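Local coordinates for type IV pilus secretin PilQ family protein (Vibrio cholerae, PDB 6W6M), which probably forms the outer-membrane channel through which the type IV competence pilus passes during natural transformation, at residues Gly284-Asp289 / Leu295-Leu300; Ser350-Gly355 / Leu361-Leu366; Pro536-Leu541 / Ala546-Thr551. All blocks are in the same frame, centred on the assembly; numbering follows the deposited sequence.

Contact 1: residues Gly284-Asp289 / Leu295-Leu300; sequences GSISID and LLIREL
Ser287 and Leu296 face each other as an antiparallel hydrogen-bonded pair within the hairpin of 285-289 and 295-299. Each of the two residues gives its N-H to the other's carbonyl: Ser287 N reaches Leu296 O at 2.9 Å, and Leu296 N reaches Ser287 O at 2.9 Å. A longer bond, Arg298 N to Ser285 O at 3.2 Å, follows toward the hairpin's open end, where the pairing is looser.

Weaker CA-H...O contacts fill in between these bonds. Ile297 CA lies 3.6 Å from Ser285 O, and Leu295 CA comes to 3.5 Å from Ser287 O. The Ser287 carbonyl is also met by a methyl group: Leu295 CD2 sits 3.4 Å from Ser287 O, since CG lies beside the backbone N (chi1 -77°) and the branch folds back over the partner strand.

Apolar contacts gather on one face of the hairpin, where Ile286, Ile288, Leu295 and Ile297 project. Ile288 and Leu295 run side by side in the same direction, Ile288 CG1 touching Leu295 CD2 at 3.9 Å; two residues along, Ile286 and Ile297 point the same way side by side. The other face carries Ser285, Ser287, Leu296 and Arg298, and its packing partners on a second subunit include Val277, Asn278 and Leu280.

The beta-alpha-beta-beta-alpha order of the domain is consistent with the KH-like fold of secretin periplasmic domains. Strand 294-299 is the middle one of three, bonded on its far side to strand 253-258, while helix 264-271 covers the apolar face through Ile267, Ala268 and Ile271.

Contact 2: residues Ser350-Gly355 / Leu361-Leu366; sequences SHSVGG and LWQKGL
Ser352, on the short strand 352-354, stands opposite Gln363, where the chain leaves helix 357-362 in what fits an inverse gamma turn centred on Gln363, and their CA atoms stay 8.3 Å apart, so side chains have to bridge the gap. Gln363 does so with its amide nitrogen. Its CG lies between the backbone N and the carbonyl carbon (chi1 53°), and from there the extended chain carries NE2 to 3.4 Å from Ser352 CB and 3.6 Å from Val353 O. NE2 also makes a weak hydrogen bond to Asn360 OD1. Lys364 comes alongside, bent at chi2 (-64°) and straight beyond, which brings CE to 3.4 Å and NZ to 3.6 Å from Ser352 OG. Strand 352-354 pairs antiparallel with strand 320-347 of its own chain and with a strand of a third subunit, so the sheet runs on between subunits and the helix exit lies beside this seam; Gln395 of that subunit packs on Ser352 and Lys364. The amide and the lysine end thus reach Ser352 separately, at CB and at OG. No hydrogen bond joins the two segments, and the contact rests on van der Waals and loose polar proximity at a partly exposed edge.

Contact 3: residues Pro536-Leu541 / Ala546-Thr551; sequences PLLGDL and ALFRRT
Leu538 lies over one face of the Phe548 ring and brings two carbons to it. Its CB stands almost above the middle, 3.7 Å from the centroid of the Phe548 ring and 14° off the normal, a CH-pi contact. Farther out on the same face, Leu538 CD1 touches Phe548 CE1 at 3.6 Å, so the branched side chain extends from above the ring centre toward CE1 and CZ. The second flat group, the guanidinium of Arg549, is met differently. Ala546 N of its own segment sits over one face, 3.9 Å above the plane, whereas across the contact Gly539 O approaches the edge in plane, 3.5 Å from Arg549 NH1. The extended side chain also passes this carbonyl, with Arg549 CD 3.8 Å from Gly539 O.

Both groups meet a beta turn spanning 538-541. Within it, Leu541 N donates to Leu538 O at 3.2 Å, and Gly539 CA abuts Phe548 CB at 3.8 Å. Phe548 has its CG anti to the carbonyl carbon (chi1 -64°), which turns the ring toward Leu538. The Pro-Leu-Leu-Gly-Asp-Leu run and the later Leu547-Phe548 are consistent with the C-terminal part of the secretin signature sequence, here forming the connection between strands 518-534 and 549-568.

The root of this connection is held by backbone bonds of Phe548 with Val535 and Arg550 with Asp533. Two salt bridges flank it: Asp540 OD1 pairs with Lys534, and Arg550 with Asp533. On the far side of strand 549-568, Thr551 bonds through its backbone to Leu338 of strand 320-347. Pro536, in the loop, packs on Gln413 of a third subunit.

Overall arrangement
Followed from the N terminus, the three contacts come in series: each closes a short loop before the next opens, and none nests or crosses. Contact 1 closes a hairpin in a small alpha-beta domain and adjoins the second subunit. The chain then runs out along strand 320-347 to contact 2, where the segment after a short helix folds back beside strand 352-354. Contact 3 closes the connection between strands 518-534 and 549-568. Contacts 2 and 3 reach the same sheet and both touch the third subunit, their centres about 27 Å apart; contact 1 lies on the opposite side of the chain's centre, about 112 Å from contact 2 between centres.

Contact 1: residues Gly284-Asp289 / Leu295-Leu300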
loop_
_atom_site.group_PDB
_atom_site.type_symbol
_atom_site.label_atom_id
_atom_site.label_comp_id
_atom_site.label_asym_id
_atom_site.label_seq_id
_atom_site.Cartn_x
_atom_site.Cartn_y
_atom_site.Cartn_z
ATOM N N GLY A 284 -7.556 -12.319 -48.169
ATOM C CA GLY A 284 -7.439 -10.849 -48.250
ATOM C C GLY A 284 -8.312 -10.231 -47.171
ATOM O O GLY A 284 -8.647 -10.942 -46.202
ATOM N N SER A 285 -8.667 -8.953 -47.334
ATOM C CA SER A 285 -8.323 -7.770 -46.500
ATOM C C SER A 285 -9.009 -6.519 -47.063
ATOM O O SER A 285 -8.974 -6.328 -48.294
ATOM C CB SER A 285 -6.829 -7.586 -46.414
ATOM O OG SER A 285 -6.282 -7.289 -47.690
ATOM N N ILE A 286 -9.606 -5.707 -46.184
ATOM C CA ILE A 286 -10.142 -4.369 -46.573
ATOM C C ILE A 286 -9.281 -3.287 -45.912
ATOM O O ILE A 286 -8.759 -3.540 -44.810
ATOM C CB ILE A 286 -11.624 -4.238 -46.171
ATOM C CG1 ILE A 286 -11.989 -5.208 -45.044
ATOM C CG2 ILE A 286 -12.529 -4.413 -47.380
ATOM C CD1 ILE A 286 -13.451 -5.189 -44.672
ATOM N N SER A 287 -9.150 -2.128 -46.565
ATOM C CA SER A 287 -8.639 -0.931 -45.910
ATOM C C SER A 287 -9.548 0.247 -46.223
ATOM O O SER A 287 -10.268 0.252 -47.223
ATOM C CB SER A 287 -7.214 -0.597 -46.360
ATOM O OG SER A 287 -6.303 -1.602 -45.976
ATOM N N ILE A 288 -9.492 1.257 -45.368
ATOM C CA ILE A 288 -10.324 2.446 -45.507
ATOM C C ILE A 288 -9.467 3.613 -45.965
ATOM O O ILE A 288 -8.321 3.781 -45.536
ATOM C CB ILE A 288 -11.042 2.780 -44.184
ATOM C CG1 ILE A 288 -12.026 1.679 -43.821
ATOM C CG2 ILE A 288 -11.779 4.091 -44.288
ATOM C CD1 ILE A 288 -11.495 0.728 -42.790
ATOM N N ASP A 289 -10.033 4.436 -46.845
ATOM C CA ASP A 289 -9.470 5.732 -47.213
ATOM C C ASP A 289 -10.526 6.773 -46.863
ATOM O O ASP A 289 -11.530 6.916 -47.572
ATOM C CB ASP A 289 -9.102 5.774 -48.684
ATOM C CG ASP A 289 -8.499 7.082 -49.090
ATOM O OD1 ASP A 289 -7.398 7.418 -48.607
ATOM O OD2 ASP A 289 -9.131 7.777 -49.903
ATOM N N LEU A 295 -13.165 2.346 -50.102
ATOM C CA LEU A 295 -12.589 1.098 -49.634
ATOM C C LEU A 295 -11.529 0.619 -50.615
ATOM O O LEU A 295 -11.615 0.872 -51.815
ATOM C CB LEU A 295 -13.661 0.024 -49.471
ATOM C CG LEU A 295 -14.507 0.175 -48.214
ATOM C CD1 LEU A 295 -15.587 -0.880 -48.161
ATOM C CD2 LEU A 295 -13.613 0.088 -47.009
ATOM N N LEU A 296 -10.530 -0.083 -50.096
ATOM C CA LEU A 296 -9.446 -0.632 -50.901
ATOM C C LEU A 296 -9.313 -2.103 -50.538
ATOM O O LEU A 296 -8.893 -2.429 -49.426
ATOM C CB LEU A 296 -8.154 0.140 -50.648
ATOM C CG LEU A 296 -6.874 -0.053 -51.451
ATOM C CD1 LEU A 296 -6.138 1.264 -51.550
ATOM C CD2 LEU A 296 -5.995 -1.073 -50.765
ATOM N N ILE A 297 -9.694 -2.990 -51.456
ATOM C CA ILE A 297 -9.836 -4.413 -51.164
ATOM C C ILE A 297 -8.847 -5.212 -52.001
ATOM O O ILE A 297 -8.554 -4.861 -53.151
ATOM C CB ILE A 297 -11.280 -4.895 -51.411
ATOM C CG1 ILE A 297 -12.236 -4.240 -50.420
ATOM C CG2 ILE A 297 -11.371 -6.404 -51.328
ATOM C CD1 ILE A 297 -13.681 -4.449 -50.753
ATOM N N ARG A 298 -8.326 -6.291 -51.409
ATOM C CA ARG A 298 -7.393 -7.203 -52.069
ATOM C C ARG A 298 -7.868 -8.632 -51.819
ATOM O O ARG A 298 -7.760 -9.139 -50.699
ATOM C CB ARG A 298 -5.976 -6.998 -51.557
ATOM C CG ARG A 298 -4.973 -8.007 -52.072
ATOM C CD ARG A 298 -3.579 -7.684 -51.580
ATOM N NE ARG A 298 -2.559 -8.477 -52.254
ATOM C CZ ARG A 298 -2.115 -8.227 -53.479
ATOM N NH1 ARG A 298 -2.605 -7.211 -54.170
ATOM N NH2 ARG A 298 -1.186 -8.997 -54.019
ATOM N N GLU A 299 -8.386 -9.281 -52.863
ATOM C CA GLU A 299 -8.974 -10.608 -52.712
ATOM C C GLU A 299 -9.061 -11.291 -54.069
ATOM O O GLU A 299 -8.537 -10.803 -55.071
ATOM C CB GLU A 299 -10.359 -10.519 -52.067
ATOM N N LEU A 300 -9.725 -12.444 -54.082
ATOM C CA LEU A 300 -9.876 -13.209 -55.312
ATOM C C LEU A 300 -10.858 -12.508 -56.244
ATOM O O LEU A 300 -11.913 -12.048 -55.799
ATOM C CB LEU A 300 -10.372 -14.622 -55.003
ATOM C CG LEU A 300 -9.443 -15.537 -54.204
ATOM C CD1 LEU A 300 -10.144 -16.833 -53.865
ATOM C CD2 LEU A 300 -8.164 -15.809 -54.973
#

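Contact 2: residues Ser350-Gly355 / Leu361-Leu366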
loop_
_atom_site.group_PDB
_atom_site.type_symbol
_atom_site.label_atom_id
_atom_site.label_comp_id
_atom_site.label_asym_id
_atom_site.label_seq_id
_atom_site.Cartn_x
_atom_site.Cartn_y
_atom_site.Cartn_z
ATOM N N SER A 350 -67.504 41.260 46.250
ATOM C CA SER A 350 -67.172 39.946 46.812
ATOM C C SER A 350 -67.497 38.796 45.858
ATOM O O SER A 350 -67.386 37.631 46.233
ATOM C CB SER A 350 -67.866 39.718 48.158
ATOM O OG SER A 350 -69.241 39.437 47.969
ATOM N N HIS A 351 -67.879 39.097 44.620
ATOM C CA HIS A 351 -68.177 38.077 43.621
ATOM C C HIS A 351 -67.631 38.543 42.284
ATOM O O HIS A 351 -67.811 39.703 41.917
ATOM C CB HIS A 351 -69.679 37.819 43.482
ATOM C CG HIS A 351 -70.265 36.985 44.574
ATOM N ND1 HIS A 351 -71.090 35.912 44.321
ATOM C CD2 HIS A 351 -70.167 37.074 45.920
ATOM C CE1 HIS A 351 -71.467 35.368 45.464
ATOM N NE2 HIS A 351 -70.919 36.054 46.450
ATOM N N SER A 352 -66.993 37.636 41.549
ATOM C CA SER A 352 -66.378 37.987 40.276
ATOM C C SER A 352 -66.564 36.864 39.274
ATOM O O SER A 352 -66.893 35.737 39.635
ATOM C CB SER A 352 -64.889 38.273 40.441
ATOM O OG SER A 352 -64.691 39.416 41.241
ATOM N N VAL A 353 -66.357 37.192 38.004
ATOM C CA VAL A 353 -66.391 36.220 36.918
ATOM C C VAL A 353 -65.388 36.643 35.860
ATOM O O VAL A 353 -65.371 37.802 35.435
ATOM C CB VAL A 353 -67.788 36.081 36.290
ATOM C CG1 VAL A 353 -67.719 35.158 35.105
ATOM C CG2 VAL A 353 -68.772 35.529 37.285
ATOM N N GLY A 354 -64.577 35.694 35.411
ATOM C CA GLY A 354 -63.522 35.997 34.468
ATOM C C GLY A 354 -63.234 34.806 33.587
ATOM O O GLY A 354 -64.085 33.938 33.392
ATOM N N GLY A 355 -62.029 34.784 33.034
ATOM C CA GLY A 355 -61.616 33.747 32.102
ATOM C C GLY A 355 -60.379 33.011 32.585
ATOM O O GLY A 355 -59.777 32.247 31.832
ATOM N N LEU A 361 -57.762 37.535 40.071
ATOM C CA LEU A 361 -56.845 38.135 41.033
ATOM C C LEU A 361 -56.415 39.527 40.592
ATOM O O LEU A 361 -55.981 40.336 41.417
ATOM C CB LEU A 361 -55.631 37.234 41.244
ATOM C CG LEU A 361 -55.905 35.865 41.866
ATOM C CD1 LEU A 361 -54.619 35.088 42.011
ATOM C CD2 LEU A 361 -56.583 36.010 43.203
ATOM N N TRP A 362 -56.512 39.827 39.296
ATOM C CA TRP A 362 -56.156 41.167 38.838
ATOM C C TRP A 362 -57.272 42.168 39.098
ATOM O O TRP A 362 -57.007 43.301 39.508
ATOM C CB TRP A 362 -55.808 41.156 37.357
ATOM C CG TRP A 362 -55.521 42.518 36.817
ATOM C CD1 TRP A 362 -54.314 43.144 36.781
ATOM C CD2 TRP A 362 -56.459 43.424 36.230
ATOM N NE1 TRP A 362 -54.440 44.380 36.205
ATOM C CE2 TRP A 362 -55.749 44.578 35.860
ATOM C CE3 TRP A 362 -57.831 43.370 35.982
ATOM C CZ2 TRP A 362 -56.363 45.668 35.255
ATOM C CZ3 TRP A 362 -58.438 44.451 35.383
ATOM C CH2 TRP A 362 -57.706 45.585 35.025
ATOM N N GLN A 363 -58.523 41.787 38.852
ATOM C CA GLN A 363 -59.619 42.718 39.083
ATOM C C GLN A 363 -59.914 42.771 40.573
ATOM O O GLN A 363 -61.045 42.557 41.014
ATOM C CB GLN A 363 -60.857 42.329 38.276
ATOM C CG GLN A 363 -61.322 40.911 38.452
ATOM C CD GLN A 363 -62.586 40.629 37.685
ATOM O OE1 GLN A 363 -63.125 41.506 37.020
ATOM N NE2 GLN A 363 -63.070 39.401 37.774
ATOM N N LYS A 364 -58.862 43.043 41.324
ATOM C CA LYS A 364 -58.848 43.215 42.775
ATOM C C LYS A 364 -57.505 43.871 43.089
ATOM O O LYS A 364 -56.831 44.433 42.203
ATOM C CB LYS A 364 -58.903 41.873 43.513
ATOM C CG LYS A 364 -60.134 41.017 43.263
ATOM C CD LYS A 364 -61.395 41.697 43.765
ATOM C CE LYS A 364 -62.608 40.801 43.577
ATOM N NZ LYS A 364 -63.860 41.461 44.041
ATOM N N GLY A 365 -57.098 43.845 44.349
ATOM C CA GLY A 365 -55.776 44.376 44.609
ATOM C C GLY A 365 -54.667 43.355 44.722
ATOM O O GLY A 365 -53.564 43.719 45.140
ATOM N N LEU A 366 -54.909 42.099 44.357
ATOM C CA LEU A 366 -54.033 41.022 44.805
ATOM C C LEU A 366 -52.761 40.928 43.965
ATOM O O LEU A 366 -51.655 40.857 44.509
ATOM C CB LEU A 366 -54.812 39.710 44.815
ATOM C CG LEU A 366 -55.930 39.782 45.857
ATOM C CD1 LEU A 366 -56.833 38.575 45.822
ATOM C CD2 LEU A 366 -55.336 39.940 47.231
#

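Contact 3: residues Pro536-Leu541 / Ala546-Thr551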
loop_
_atom_site.group_PDB
_atom_site.type_symbol
_atom_site.label_atom_id
_atom_site.label_comp_id
_atom_site.label_asym_id
_atom_site.label_seq_id
_atom_site.Cartn_x
_atom_site.Cartn_y
_atom_site.Cartn_z
ATOM N N PRO A 536 -66.702 21.792 24.298
ATOM C CA PRO A 536 -67.300 20.446 24.251
ATOM C C PRO A 536 -68.799 20.359 23.998
ATOM O O PRO A 536 -69.234 19.432 23.305
ATOM C CB PRO A 536 -66.909 19.886 25.617
ATOM C CG PRO A 536 -65.561 20.435 25.809
ATOM C CD PRO A 536 -65.603 21.841 25.276
ATOM N N LEU A 537 -69.606 21.275 24.518
ATOM C CA LEU A 537 -71.042 21.165 24.299
ATOM C C LEU A 537 -71.648 22.329 23.536
ATOM O O LEU A 537 -72.657 22.145 22.854
ATOM C CB LEU A 537 -71.775 21.018 25.636
ATOM C CG LEU A 537 -73.295 20.970 25.496
ATOM C CD1 LEU A 537 -73.707 19.744 24.692
ATOM C CD2 LEU A 537 -73.972 20.986 26.851
ATOM N N LEU A 538 -71.061 23.519 23.629
ATOM C CA LEU A 538 -71.663 24.692 23.018
ATOM C C LEU A 538 -71.372 24.781 21.531
ATOM O O LEU A 538 -72.190 25.316 20.780
ATOM C CB LEU A 538 -71.168 25.944 23.726
ATOM C CG LEU A 538 -71.619 26.020 25.176
ATOM C CD1 LEU A 538 -70.988 27.200 25.882
ATOM C CD2 LEU A 538 -73.127 26.104 25.232
ATOM N N GLY A 539 -70.242 24.247 21.081
ATOM C CA GLY A 539 -69.857 24.367 19.690
ATOM C C GLY A 539 -70.675 23.501 18.760
ATOM O O GLY A 539 -70.273 23.250 17.625
ATOM N N ASP A 540 -71.838 23.054 19.227
ATOM C CA ASP A 540 -72.723 22.225 18.422
ATOM C C ASP A 540 -74.134 22.791 18.341
ATOM O O ASP A 540 -74.984 22.192 17.675
ATOM C CB ASP A 540 -72.783 20.804 18.980
ATOM C CG ASP A 540 -72.846 19.754 17.897
ATOM O OD1 ASP A 540 -71.868 19.624 17.134
ATOM O OD2 ASP A 540 -73.872 19.046 17.815
ATOM N N LEU A 541 -74.410 23.918 18.999
ATOM C CA LEU A 541 -75.734 24.509 18.964
ATOM C C LEU A 541 -76.060 24.974 17.547
ATOM O O LEU A 541 -75.168 25.369 16.795
ATOM C CB LEU A 541 -75.816 25.666 19.952
ATOM C CG LEU A 541 -75.667 25.240 21.414
ATOM C CD1 LEU A 541 -75.609 26.437 22.340
ATOM C CD2 LEU A 541 -76.803 24.322 21.801
ATOM N N ALA A 546 -71.479 28.718 16.090
ATOM C CA ALA A 546 -70.375 29.376 15.401
ATOM C C ALA A 546 -69.608 30.335 16.292
ATOM O O ALA A 546 -68.537 30.798 15.894
ATOM C CB ALA A 546 -70.893 30.122 14.177
ATOM N N LEU A 547 -70.116 30.640 17.478
ATOM C CA LEU A 547 -69.398 31.479 18.419
ATOM C C LEU A 547 -68.425 30.700 19.288
ATOM O O LEU A 547 -67.713 31.315 20.086
ATOM C CB LEU A 547 -70.387 32.223 19.321
ATOM C CG LEU A 547 -71.346 33.260 18.726
ATOM C CD1 LEU A 547 -72.344 33.781 19.745
ATOM C CD2 LEU A 547 -70.542 34.404 18.144
ATOM N N PHE A 548 -68.369 29.377 19.151
ATOM C CA PHE A 548 -67.626 28.524 20.071
ATOM C C PHE A 548 -66.728 27.536 19.340
ATOM O O PHE A 548 -66.449 26.454 19.851
ATOM C CB PHE A 548 -68.575 27.755 20.985
ATOM C CG PHE A 548 -69.381 28.621 21.898
ATOM C CD1 PHE A 548 -68.849 29.072 23.091
ATOM C CD2 PHE A 548 -70.682 28.962 21.580
ATOM C CE1 PHE A 548 -69.592 29.856 23.936
ATOM C CE2 PHE A 548 -71.422 29.747 22.420
ATOM C CZ PHE A 548 -70.879 30.193 23.600
ATOM N N ARG A 549 -66.247 27.871 18.148
ATOM C CA ARG A 549 -65.517 26.873 17.376
ATOM C C ARG A 549 -64.687 27.552 16.302
ATOM O O ARG A 549 -65.039 28.621 15.803
ATOM C CB ARG A 549 -66.469 25.865 16.742
ATOM C CG ARG A 549 -67.233 26.405 15.582
ATOM C CD ARG A 549 -68.400 25.538 15.256
ATOM N NE ARG A 549 -69.162 26.083 14.148
ATOM C CZ ARG A 549 -70.407 25.738 13.859
ATOM N NH1 ARG A 549 -71.041 24.850 14.602
ATOM N NH2 ARG A 549 -71.020 26.291 12.828
ATOM N N ARG A 550 -63.584 26.901 15.939
ATOM C CA ARG A 550 -62.804 27.266 14.766
ATOM C C ARG A 550 -62.875 26.128 13.767
ATOM O O ARG A 550 -62.779 24.958 14.148
ATOM C CB ARG A 550 -61.350 27.565 15.115
ATOM C CG ARG A 550 -60.485 27.786 13.902
ATOM C CD ARG A 550 -59.132 28.318 14.282
ATOM N NE ARG A 550 -58.461 27.446 15.229
ATOM C CZ ARG A 550 -57.392 27.791 15.931
ATOM N NH1 ARG A 550 -56.872 28.998 15.801
ATOM N NH2 ARG A 550 -56.849 26.929 16.770
ATOM N N THR A 551 -63.049 26.481 12.500
ATOM C CA THR A 551 -63.271 25.553 11.404
ATOM C C THR A 551 -62.269 25.812 10.284
ATOM O O THR A 551 -62.010 26.961 9.915
ATOM C CB THR A 551 -64.704 25.689 10.883
ATOM O OG1 THR A 551 -64.928 27.030 10.439
ATOM C CG2 THR A 551 -65.716 25.332 11.941
#